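Local coordinates for iron-sulfur cluster assembly protein CyaY (Psychromonas ingrahamii, PDB 4HS5) that probably takes part in iron-sulfur cluster assembly, perhaps as a regulator, and belongs to the iron-binding frataxin family, at residues 3-14 and 49-58; 39-47 and 89-97. All blocks are in the same frame, centred on the assembly; numbering follows the deposited sequence.

Contact 1 of 2, residues 3-14 and 49-58; sequences DSEFIQLADQLY and INRQQPLHQV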
loop_
_atom_site.group_PDB
_atom_site.type_symbol
_atom_site.label_atom_id
_atom_site.label_comp_id
_atom_site.label_asym_id
_atom_site.label_seq_id
_atom_site.Cartn_x
_atom_site.Cartn_y
_atom_site.Cartn_z
ATOM N N ASP A 3 -8.209 5.133 -17.212
ATOM C CA ASP A 3 -7.213 5.801 -16.384
ATOM C C ASP A 3 -7.818 6.662 -15.289
ATOM O O ASP A 3 -7.341 6.651 -14.157
ATOM C CB ASP A 3 -6.303 6.660 -17.250
ATOM C CG ASP A 3 -5.465 5.841 -18.184
ATOM O OD1 ASP A 3 -5.391 4.614 -17.985
ATOM O OD2 ASP A 3 -4.873 6.430 -19.110
ATOM N N SER A 4 -8.862 7.409 -15.623
ATOM C CA SER A 4 -9.513 8.302 -14.672
ATOM C C SER A 4 -10.038 7.535 -13.461
ATOM O O SER A 4 -9.848 7.956 -12.314
ATOM C CB SER A 4 -10.662 9.045 -15.349
ATOM O OG SER A 4 -11.417 9.770 -14.400
ATOM N N GLU A 5 -10.687 6.407 -13.730
ATOM C CA GLU A 5 -11.203 5.521 -12.686
ATOM C C GLU A 5 -10.077 4.889 -11.865
ATOM O O GLU A 5 -10.183 4.758 -10.647
ATOM C CB GLU A 5 -12.080 4.439 -13.313
ATOM C CG GLU A 5 -13.357 5.016 -13.929
ATOM C CD GLU A 5 -14.008 4.094 -14.943
ATOM O OE1 GLU A 5 -13.439 3.030 -15.245
ATOM O OE2 GLU A 5 -15.096 4.445 -15.443
ATOM N N PHE A 6 -9.007 4.487 -12.531
ATOM C CA PHE A 6 -7.884 3.908 -11.821
ATOM C C PHE A 6 -7.335 4.946 -10.856
ATOM O O PHE A 6 -6.982 4.625 -9.716
ATOM C CB PHE A 6 -6.812 3.446 -12.793
ATOM C CG PHE A 6 -5.500 3.132 -12.129
ATOM C CD1 PHE A 6 -5.358 2.002 -11.336
ATOM C CD2 PHE A 6 -4.406 3.965 -12.301
ATOM C CE1 PHE A 6 -4.148 1.710 -10.721
ATOM C CE2 PHE A 6 -3.197 3.677 -11.691
ATOM C CZ PHE A 6 -3.070 2.547 -10.896
ATOM N N ILE A 7 -7.284 6.197 -11.297
ATOM C CA ILE A 7 -6.772 7.278 -10.467
ATOM C C ILE A 7 -7.651 7.492 -9.240
ATOM O O ILE A 7 -7.135 7.672 -8.127
ATOM C CB ILE A 7 -6.638 8.593 -11.269
ATOM C CG1 ILE A 7 -5.546 8.455 -12.334
ATOM C CG2 ILE A 7 -6.375 9.766 -10.346
ATOM C CD1 ILE A 7 -4.323 7.687 -11.876
ATOM N N GLN A 8 -8.966 7.451 -9.429
ATOM C CA GLN A 8 -9.901 7.569 -8.312
ATOM C C GLN A 8 -9.681 6.468 -7.278
ATOM O O GLN A 8 -9.592 6.755 -6.084
ATOM C CB GLN A 8 -11.354 7.552 -8.794
ATOM C CG GLN A 8 -11.792 8.815 -9.515
ATOM C CD GLN A 8 -13.196 8.700 -10.053
ATOM O OE1 GLN A 8 -13.623 7.624 -10.477
ATOM N NE2 GLN A 8 -13.928 9.811 -10.044
ATOM N N LEU A 9 -9.591 5.222 -7.738
ATOM C CA LEU A 9 -9.393 4.091 -6.840
ATOM C C LEU A 9 -8.025 4.124 -6.164
ATOM O O LEU A 9 -7.916 3.837 -4.971
ATOM C CB LEU A 9 -9.579 2.782 -7.606
ATOM C CG LEU A 9 -11.030 2.553 -8.006
ATOM C CD1 LEU A 9 -11.104 1.449 -9.036
ATOM C CD2 LEU A 9 -11.860 2.188 -6.781
ATOM N N ALA A 10 -6.986 4.482 -6.903
ATOM C CA ALA A 10 -5.658 4.533 -6.319
ATOM C C ALA A 10 -5.553 5.677 -5.306
ATOM O O ALA A 10 -4.887 5.527 -4.275
ATOM C CB ALA A 10 -4.593 4.649 -7.402
ATOM N N ASP A 11 -6.209 6.806 -5.588
ATOM C CA ASP A 11 -6.284 7.902 -4.624
ATOM C C ASP A 11 -6.983 7.464 -3.348
ATOM O O ASP A 11 -6.532 7.788 -2.246
ATOM C CB ASP A 11 -7.009 9.122 -5.201
ATOM C CG ASP A 11 -6.157 9.915 -6.170
ATOM O OD1 ASP A 11 -4.950 9.633 -6.282
ATOM O OD2 ASP A 11 -6.706 10.838 -6.811
ATOM N N GLN A 12 -8.096 6.753 -3.490
ATOM C CA GLN A 12 -8.800 6.224 -2.333
ATOM C C GLN A 12 -7.881 5.311 -1.528
ATOM O O GLN A 12 -7.851 5.375 -0.303
ATOM C CB GLN A 12 -10.076 5.491 -2.759
ATOM C CG GLN A 12 -11.193 6.451 -3.193
ATOM C CD GLN A 12 -12.457 5.741 -3.600
ATOM O OE1 GLN A 12 -12.473 4.524 -3.788
ATOM N NE2 GLN A 12 -13.537 6.505 -3.761
ATOM N N LEU A 13 -7.120 4.470 -2.218
ATOM C CA LEU A 13 -6.172 3.599 -1.536
ATOM C C LEU A 13 -5.109 4.376 -0.777
ATOM O O LEU A 13 -4.841 4.091 0.390
ATOM C CB LEU A 13 -5.507 2.662 -2.536
ATOM C CG LEU A 13 -4.474 1.686 -1.966
ATOM C CD1 LEU A 13 -5.069 0.774 -0.909
ATOM C CD2 LEU A 13 -3.842 0.880 -3.118
ATOM N N TYR A 14 -4.497 5.352 -1.434
ATOM C CA TYR A 14 -3.427 6.105 -0.803
ATOM C C TYR A 14 -3.958 6.855 0.404
ATOM O O TYR A 14 -3.349 6.832 1.466
ATOM C CB TYR A 14 -2.799 7.099 -1.780
ATOM C CG TYR A 14 -1.750 6.520 -2.689
ATOM C CD1 TYR A 14 -1.735 5.172 -3.007
ATOM C CD2 TYR A 14 -0.752 7.334 -3.218
ATOM C CE1 TYR A 14 -0.765 4.648 -3.846
ATOM C CE2 TYR A 14 0.222 6.817 -4.053
ATOM C CZ TYR A 14 0.216 5.478 -4.351
ATOM O OH TYR A 14 1.187 4.953 -5.175
ATOM N N ILE A 49 5.341 2.234 -2.246
ATOM C CA ILE A 49 4.113 1.969 -2.982
ATOM C C ILE A 49 4.123 2.838 -4.235
ATOM O O ILE A 49 4.538 3.993 -4.201
ATOM C CB ILE A 49 2.883 2.251 -2.108
ATOM C CG1 ILE A 49 2.870 1.283 -0.937
ATOM C CG2 ILE A 49 1.592 2.121 -2.909
ATOM C CD1 ILE A 49 2.050 1.754 0.221
ATOM N N ASN A 50 3.714 2.261 -5.352
ATOM C CA ASN A 50 3.736 2.975 -6.614
ATOM C C ASN A 50 2.451 2.714 -7.377
ATOM O O ASN A 50 1.769 1.721 -7.138
ATOM C CB ASN A 50 4.948 2.529 -7.426
ATOM C CG ASN A 50 5.363 3.545 -8.457
ATOM O OD1 ASN A 50 4.579 4.412 -8.850
ATOM N ND2 ASN A 50 6.602 3.434 -8.924
ATOM N N ARG A 51 2.096 3.633 -8.260
ATOM C CA ARG A 51 0.953 3.427 -9.144
ATOM C C ARG A 51 1.482 3.271 -10.541
ATOM O O ARG A 51 2.404 3.983 -10.955
ATOM C CB ARG A 51 -0.012 4.609 -9.086
ATOM C CG ARG A 51 -0.790 4.709 -7.805
ATOM C CD ARG A 51 -0.850 6.150 -7.321
ATOM N NE ARG A 51 -1.830 6.964 -8.020
ATOM C CZ ARG A 51 -2.794 7.643 -7.411
ATOM N NH1 ARG A 51 -2.909 7.591 -6.088
ATOM N NH2 ARG A 51 -3.650 8.367 -8.122
ATOM N N GLN A 52 0.933 2.316 -11.273
ATOM C CA GLN A 52 1.311 2.175 -12.660
ATOM C C GLN A 52 0.071 2.330 -13.516
ATOM O O GLN A 52 -0.629 1.355 -13.796
ATOM C CB GLN A 52 2.019 0.848 -12.897
ATOM C CG GLN A 52 3.285 0.657 -12.046
ATOM C CD GLN A 52 4.373 1.710 -12.284
ATOM O OE1 GLN A 52 4.199 2.668 -13.040
ATOM N NE2 GLN A 52 5.513 1.516 -11.635
ATOM N N GLN A 53 -0.195 3.578 -13.899
ATOM C CA GLN A 53 -1.419 3.950 -14.604
ATOM C C GLN A 53 -1.708 3.162 -15.883
ATOM O O GLN A 53 -2.828 2.704 -16.068
ATOM C CB GLN A 53 -1.463 5.455 -14.886
ATOM C CG GLN A 53 -2.810 5.934 -15.415
ATOM C CD GLN A 53 -2.674 6.959 -16.523
ATOM O OE1 GLN A 53 -3.225 8.057 -16.445
ATOM N NE2 GLN A 53 -1.949 6.597 -17.573
ATOM N N PRO A 54 -0.710 2.996 -16.769
ATOM C CA PRO A 54 -1.058 2.249 -17.985
ATOM C C PRO A 54 -1.423 0.781 -17.731
ATOM O O PRO A 54 -2.061 0.159 -18.579
ATOM C CB PRO A 54 0.213 2.354 -18.841
ATOM C CG PRO A 54 1.306 2.719 -17.896
ATOM C CD PRO A 54 0.662 3.535 -16.819
ATOM N N LEU A 55 -1.044 0.251 -16.573
ATOM C CA LEU A 55 -1.293 -1.147 -16.237
ATOM C C LEU A 55 -2.505 -1.272 -15.302
ATOM O O LEU A 55 -2.990 -2.373 -15.023
ATOM C CB LEU A 55 -0.055 -1.713 -15.542
ATOM C CG LEU A 55 1.225 -1.596 -16.371
ATOM C CD1 LEU A 55 2.448 -1.460 -15.489
ATOM C CD2 LEU A 55 1.342 -2.812 -17.246
ATOM N N HIS A 56 -2.973 -0.125 -14.828
ATOM C CA HIS A 56 -3.974 -0.053 -13.772
ATOM C C HIS A 56 -3.634 -0.918 -12.563
ATOM O O HIS A 56 -4.512 -1.531 -11.966
ATOM C CB HIS A 56 -5.357 -0.397 -14.322
ATOM C CG HIS A 56 -5.800 0.517 -15.420
ATOM N ND1 HIS A 56 -6.703 0.133 -16.384
ATOM C CD2 HIS A 56 -5.478 1.800 -15.693
ATOM C CE1 HIS A 56 -6.911 1.141 -17.213
ATOM N NE2 HIS A 56 -6.179 2.165 -16.818
ATOM N N GLN A 57 -2.354 -0.943 -12.193
ATOM C CA GLN A 57 -1.915 -1.669 -11.014
ATOM C C GLN A 57 -1.327 -0.756 -9.962
ATOM O O GLN A 57 -0.794 0.304 -10.268
ATOM C CB GLN A 57 -0.870 -2.727 -11.370
ATOM C CG GLN A 57 -1.416 -3.901 -12.160
ATOM C CD GLN A 57 -0.386 -4.989 -12.352
ATOM O OE1 GLN A 57 0.813 -4.714 -12.478
ATOM N NE2 GLN A 57 -0.842 -6.235 -12.361
ATOM N N VAL A 58 -1.435 -1.184 -8.709
ATOM C CA VAL A 58 -0.675 -0.566 -7.630
ATOM C C VAL A 58 0.433 -1.559 -7.296
ATOM O O VAL A 58 0.221 -2.778 -7.334
ATOM C CB VAL A 58 -1.566 -0.288 -6.401
ATOM C CG1 VAL A 58 -0.736 0.016 -5.169
ATOM C CG2 VAL A 58 -2.554 0.872 -6.689
#
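Helix 3-14 runs nearly antiparallel to strand 49-52, at 168°, with the two axes 10.2 Å apart. The backbones draw closest at F6 and H56. R51 rises from the strand, and its chain bends at chi2 (137°) and chi3 (79°) to lay the guanidinium against the helix. NH1 and NH2 of R51 both grip one oxygen of D11, with NH2 2.6 Å from OD1 in a salt bridge. A10 CB sits over the centre of the guanidinium face. The guanidinium turns an edge to the face of the Y14 ring in a cation-pi contact, with R51 CZ 4.7 Å from the centroid. R51 CD rests against CZ and OH of Y14. Y14 OH bonds to the S35 carbonyl. With an alanine here instead of R51, the D11 carboxylate would probably lose its charged mate and the Y14 face its cation. This is the alpha-beta sandwich of the frataxin fold, with the N-terminal helix laid on the antiparallel sheet. A G1 bulge, H56 and Q57 facing Q52, lies at the hairpin end. There H56 CA packs over one face of F6, 3.7 Å from the ring centroid. H56 NE2 donates to D3 OD1 at 2.8 Å. L13 CD2 meets V58 CG2 tip to tip.

Contact 2 of 2, residues 39-47 and 89-97; sequences LEFENHTKL and LSAAIFKQS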
loop_
_atom_site.group_PDB
_atom_site.type_symbol
_atom_site.label_atom_id
_atom_site.label_comp_id
_atom_site.label_asym_id
_atom_site.label_seq_id
_atom_site.Cartn_x
_atom_site.Cartn_y
_atom_site.Cartn_z
ATOM N N LEU A 39 6.610 4.687 2.851
ATOM C CA LEU A 39 6.379 4.564 4.281
ATOM C C LEU A 39 7.722 4.303 4.941
ATOM O O LEU A 39 8.465 3.428 4.499
ATOM C CB LEU A 39 5.435 3.398 4.557
ATOM C CG LEU A 39 4.112 3.388 3.791
ATOM C CD1 LEU A 39 3.237 2.247 4.248
ATOM C CD2 LEU A 39 3.401 4.716 3.971
ATOM N N GLU A 40 8.046 5.056 5.984
ATOM C CA GLU A 40 9.277 4.791 6.722
ATOM C C GLU A 40 9.008 4.514 8.193
ATOM O O GLU A 40 8.177 5.163 8.829
ATOM C CB GLU A 40 10.296 5.923 6.569
ATOM C CG GLU A 40 11.595 5.659 7.342
ATOM C CD GLU A 40 12.751 6.533 6.894
ATOM O OE1 GLU A 40 12.586 7.300 5.921
ATOM O OE2 GLU A 40 13.835 6.434 7.515
ATOM N N PHE A 41 9.732 3.538 8.718
ATOM C CA PHE A 41 9.611 3.154 10.107
ATOM C C PHE A 41 10.803 3.719 10.892
ATOM O O PHE A 41 11.780 4.187 10.304
ATOM C CB PHE A 41 9.517 1.632 10.187
ATOM C CG PHE A 41 8.486 1.050 9.245
ATOM C CD1 PHE A 41 7.134 1.263 9.465
ATOM C CD2 PHE A 41 8.874 0.313 8.134
ATOM C CE1 PHE A 41 6.178 0.745 8.600
ATOM C CE2 PHE A 41 7.924 -0.216 7.265
ATOM C CZ PHE A 41 6.577 0.006 7.493
ATOM N N GLU A 42 10.727 3.720 12.213
ATOM C CA GLU A 42 11.824 4.349 12.936
ATOM C C GLU A 42 13.105 3.514 12.929
ATOM O O GLU A 42 14.179 4.035 13.221
ATOM C CB GLU A 42 11.429 4.813 14.336
ATOM C CG GLU A 42 10.543 3.879 15.105
ATOM C CD GLU A 42 10.234 4.444 16.472
ATOM O OE1 GLU A 42 10.684 5.580 16.747
ATOM O OE2 GLU A 42 9.552 3.760 17.261
ATOM N N ASN A 43 13.006 2.240 12.551
ATOM C CA ASN A 43 14.217 1.460 12.296
ATOM C C ASN A 43 14.866 1.788 10.947
ATOM O O ASN A 43 15.838 1.146 10.547
ATOM C CB ASN A 43 13.992 -0.051 12.478
ATOM C CG ASN A 43 13.079 -0.663 11.418
ATOM O OD1 ASN A 43 12.611 0.006 10.494
ATOM N ND2 ASN A 43 12.843 -1.964 11.546
ATOM N N HIS A 44 14.295 2.784 10.260
ATOM C CA HIS A 44 14.817 3.342 9.008
ATOM C C HIS A 44 14.606 2.437 7.787
ATOM O O HIS A 44 15.094 2.744 6.696
ATOM C CB HIS A 44 16.288 3.765 9.137
ATOM C CG HIS A 44 16.512 4.933 10.052
ATOM N ND1 HIS A 44 17.770 5.335 10.446
ATOM C CD2 HIS A 44 15.643 5.784 10.646
ATOM C CE1 HIS A 44 17.667 6.380 11.247
ATOM N NE2 HIS A 44 16.387 6.674 11.383
ATOM N N THR A 45 13.894 1.330 7.978
ATOM C CA THR A 45 13.428 0.533 6.842
ATOM C C THR A 45 12.225 1.218 6.196
ATOM O O THR A 45 11.608 2.111 6.781
ATOM C CB THR A 45 13.085 -0.930 7.215
ATOM O OG1 THR A 45 11.967 -0.976 8.109
ATOM C CG2 THR A 45 14.290 -1.608 7.869
ATOM N N LYS A 46 11.897 0.799 4.981
ATOM C CA LYS A 46 10.831 1.451 4.229
ATOM C C LYS A 46 9.957 0.456 3.485
ATOM O O LYS A 46 10.323 -0.698 3.282
ATOM C CB LYS A 46 11.426 2.418 3.201
ATOM C CG LYS A 46 12.274 3.538 3.759
ATOM C CD LYS A 46 12.897 4.317 2.616
ATOM C CE LYS A 46 13.788 5.442 3.115
ATOM N NZ LYS A 46 14.321 6.258 1.973
ATOM N N LEU A 47 8.779 0.923 3.076
ATOM C CA LEU A 47 7.959 0.226 2.091
ATOM C C LEU A 47 7.680 1.246 1.005
ATOM O O LEU A 47 7.429 2.408 1.297
ATOM C CB LEU A 47 6.636 -0.244 2.701
ATOM C CG LEU A 47 6.735 -1.310 3.794
ATOM C CD1 LEU A 47 5.393 -1.627 4.417
ATOM C CD2 LEU A 47 7.356 -2.562 3.225
ATOM N N LEU A 89 -0.145 -5.511 3.587
ATOM C CA LEU A 89 0.550 -4.317 4.032
ATOM C C LEU A 89 0.663 -4.294 5.549
ATOM O O LEU A 89 1.732 -4.011 6.091
ATOM C CB LEU A 89 -0.177 -3.061 3.520
ATOM C CG LEU A 89 0.518 -1.750 3.851
ATOM C CD1 LEU A 89 1.905 -1.763 3.246
ATOM C CD2 LEU A 89 -0.282 -0.574 3.314
ATOM N N SER A 90 -0.422 -4.634 6.242
ATOM C CA SER A 90 -0.372 -4.757 7.700
ATOM C C SER A 90 0.672 -5.772 8.141
ATOM O O SER A 90 1.423 -5.520 9.085
ATOM C CB SER A 90 -1.725 -5.203 8.246
ATOM O OG SER A 90 -2.699 -4.199 8.059
ATOM N N ALA A 91 0.715 -6.914 7.461
ATOM C CA ALA A 91 1.660 -7.979 7.814
ATOM C C ALA A 91 3.081 -7.492 7.576
ATOM O O ALA A 91 3.969 -7.743 8.391
ATOM C CB ALA A 91 1.378 -9.232 7.017
ATOM N N ALA A 92 3.295 -6.783 6.470
ATOM C CA ALA A 92 4.631 -6.269 6.164
ATOM C C ALA A 92 5.104 -5.245 7.187
ATOM O O ALA A 92 6.257 -5.284 7.622
ATOM C CB ALA A 92 4.674 -5.680 4.758
ATOM N N ILE A 93 4.222 -4.324 7.565
ATOM C CA ILE A 93 4.536 -3.322 8.572
ATOM C C ILE A 93 4.917 -4.024 9.881
ATOM O O ILE A 93 5.868 -3.627 10.557
ATOM C CB ILE A 93 3.359 -2.335 8.787
ATOM C CG1 ILE A 93 3.170 -1.443 7.549
ATOM C CG2 ILE A 93 3.567 -1.486 10.038
ATOM C CD1 ILE A 93 2.049 -0.417 7.673
ATOM N N PHE A 94 4.199 -5.092 10.219
ATOM C CA PHE A 94 4.522 -5.823 11.438
ATOM C C PHE A 94 5.811 -6.629 11.285
ATOM O O PHE A 94 6.609 -6.725 12.220
ATOM C CB PHE A 94 3.382 -6.753 11.861
ATOM C CG PHE A 94 3.640 -7.434 13.173
ATOM C CD1 PHE A 94 3.458 -6.749 14.359
ATOM C CD2 PHE A 94 4.103 -8.739 13.213
ATOM C CE1 PHE A 94 3.713 -7.362 15.585
ATOM C CE2 PHE A 94 4.372 -9.358 14.426
ATOM C CZ PHE A 94 4.177 -8.667 15.613
ATOM N N LYS A 95 6.002 -7.235 10.120
ATOM C CA LYS A 95 7.130 -8.133 9.893
ATOM C C LYS A 95 8.447 -7.378 9.771
ATOM O O LYS A 95 9.503 -7.918 10.106
ATOM C CB LYS A 95 6.854 -9.019 8.675
ATOM C CG LYS A 95 8.050 -9.477 7.864
ATOM C CD LYS A 95 7.555 -10.147 6.576
ATOM C CE LYS A 95 6.640 -9.213 5.769
ATOM N NZ LYS A 95 7.365 -8.421 4.727
ATOM N N GLN A 96 8.389 -6.120 9.338
ATOM C CA GLN A 96 9.593 -5.294 9.225
ATOM C C GLN A 96 9.866 -4.461 10.462
ATOM O O GLN A 96 11.010 -4.064 10.700
ATOM C CB GLN A 96 9.488 -4.334 8.040
ATOM C CG GLN A 96 9.597 -5.004 6.700
ATOM C CD GLN A 96 9.772 -4.012 5.572
ATOM O OE1 GLN A 96 10.060 -2.828 5.791
ATOM N NE2 GLN A 96 9.615 -4.497 4.348
ATOM N N SER A 97 8.826 -4.186 11.242
ATOM C CA SER A 97 8.929 -3.172 12.288
ATOM C C SER A 97 8.168 -3.472 13.590
ATOM O O SER A 97 8.256 -2.711 14.556
ATOM C CB SER A 97 8.463 -1.841 11.728
ATOM O OG SER A 97 7.061 -1.877 11.510
#
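F41 and L47 meet the helix at I93. The F41 ring presents its edge to I93, with CZ 3.7 Å from CG1. S97 lies over one face of that ring, its CB 4.2 Å from the ring centroid in a CH-pi contact. L47 CD1 packs against L89, A92 and I93, and comes within 3.7 Å of L89 CD1. L39 CD1 touches L89 and I93 more loosely. The Q96 side chain stretches out beside F41, T45 and L47, its amide plane almost perpendicular to the F41 ring.

Strand 39-41 and helix 89-97 run in roughly the same direction, 31° apart. Strands 39-41 and 46-47 form a beta hairpin of the frataxin sheet, with a type I turn from F41 to H44 in its loop. The C-terminal helix packs on the same sheet as the long N-terminal helix, and I17 of that helix touches L89.

At the hairpin end, N43 ND2 donates to the backbone O of Q96 at 2.9 Å, and this acceptor lies close to the plane of the N43 amide. The other end of the amide is held within the loop. N43 OD1 accepts from both T45 OG1, at 2.7 Å, and T45 N, at 3.1 Å, and the second bond makes an Asx turn. Both donors approach from the same face. They restrain the amide's rotation and leave ND2 directed at the helix. N43 CG, set between the backbone N and the carbonyl carbon (chi1 68°), lets OD1 meet T45 while ND2 meets Q96. Further out, V28 of the neighbouring strand packs on F41, and F103 of the C-terminal tail touches L89 and I93.

How the contacts relate
Both contacts pack a helix on the same antiparallel sheet, and both use strand 46-52. Contact 1 takes its C-terminal half with the N-terminal helix; contact 2 takes its start with the C-terminal helix. They lie on opposite sides of the chain's centre, about 22 Å apart between centres, yet I49 of contact 1 touches L39 of contact 2. Each is partly buried. In contact 1 polar groups run along the interface, with a charged salt bridge and cation-pi pair midway and a histidine-carboxylate bond at one end. Contact 2 is mainly aliphatic and aromatic, and its cross-segment hydrogen bond is neutral, from an exposed asparagine in the hairpin loop.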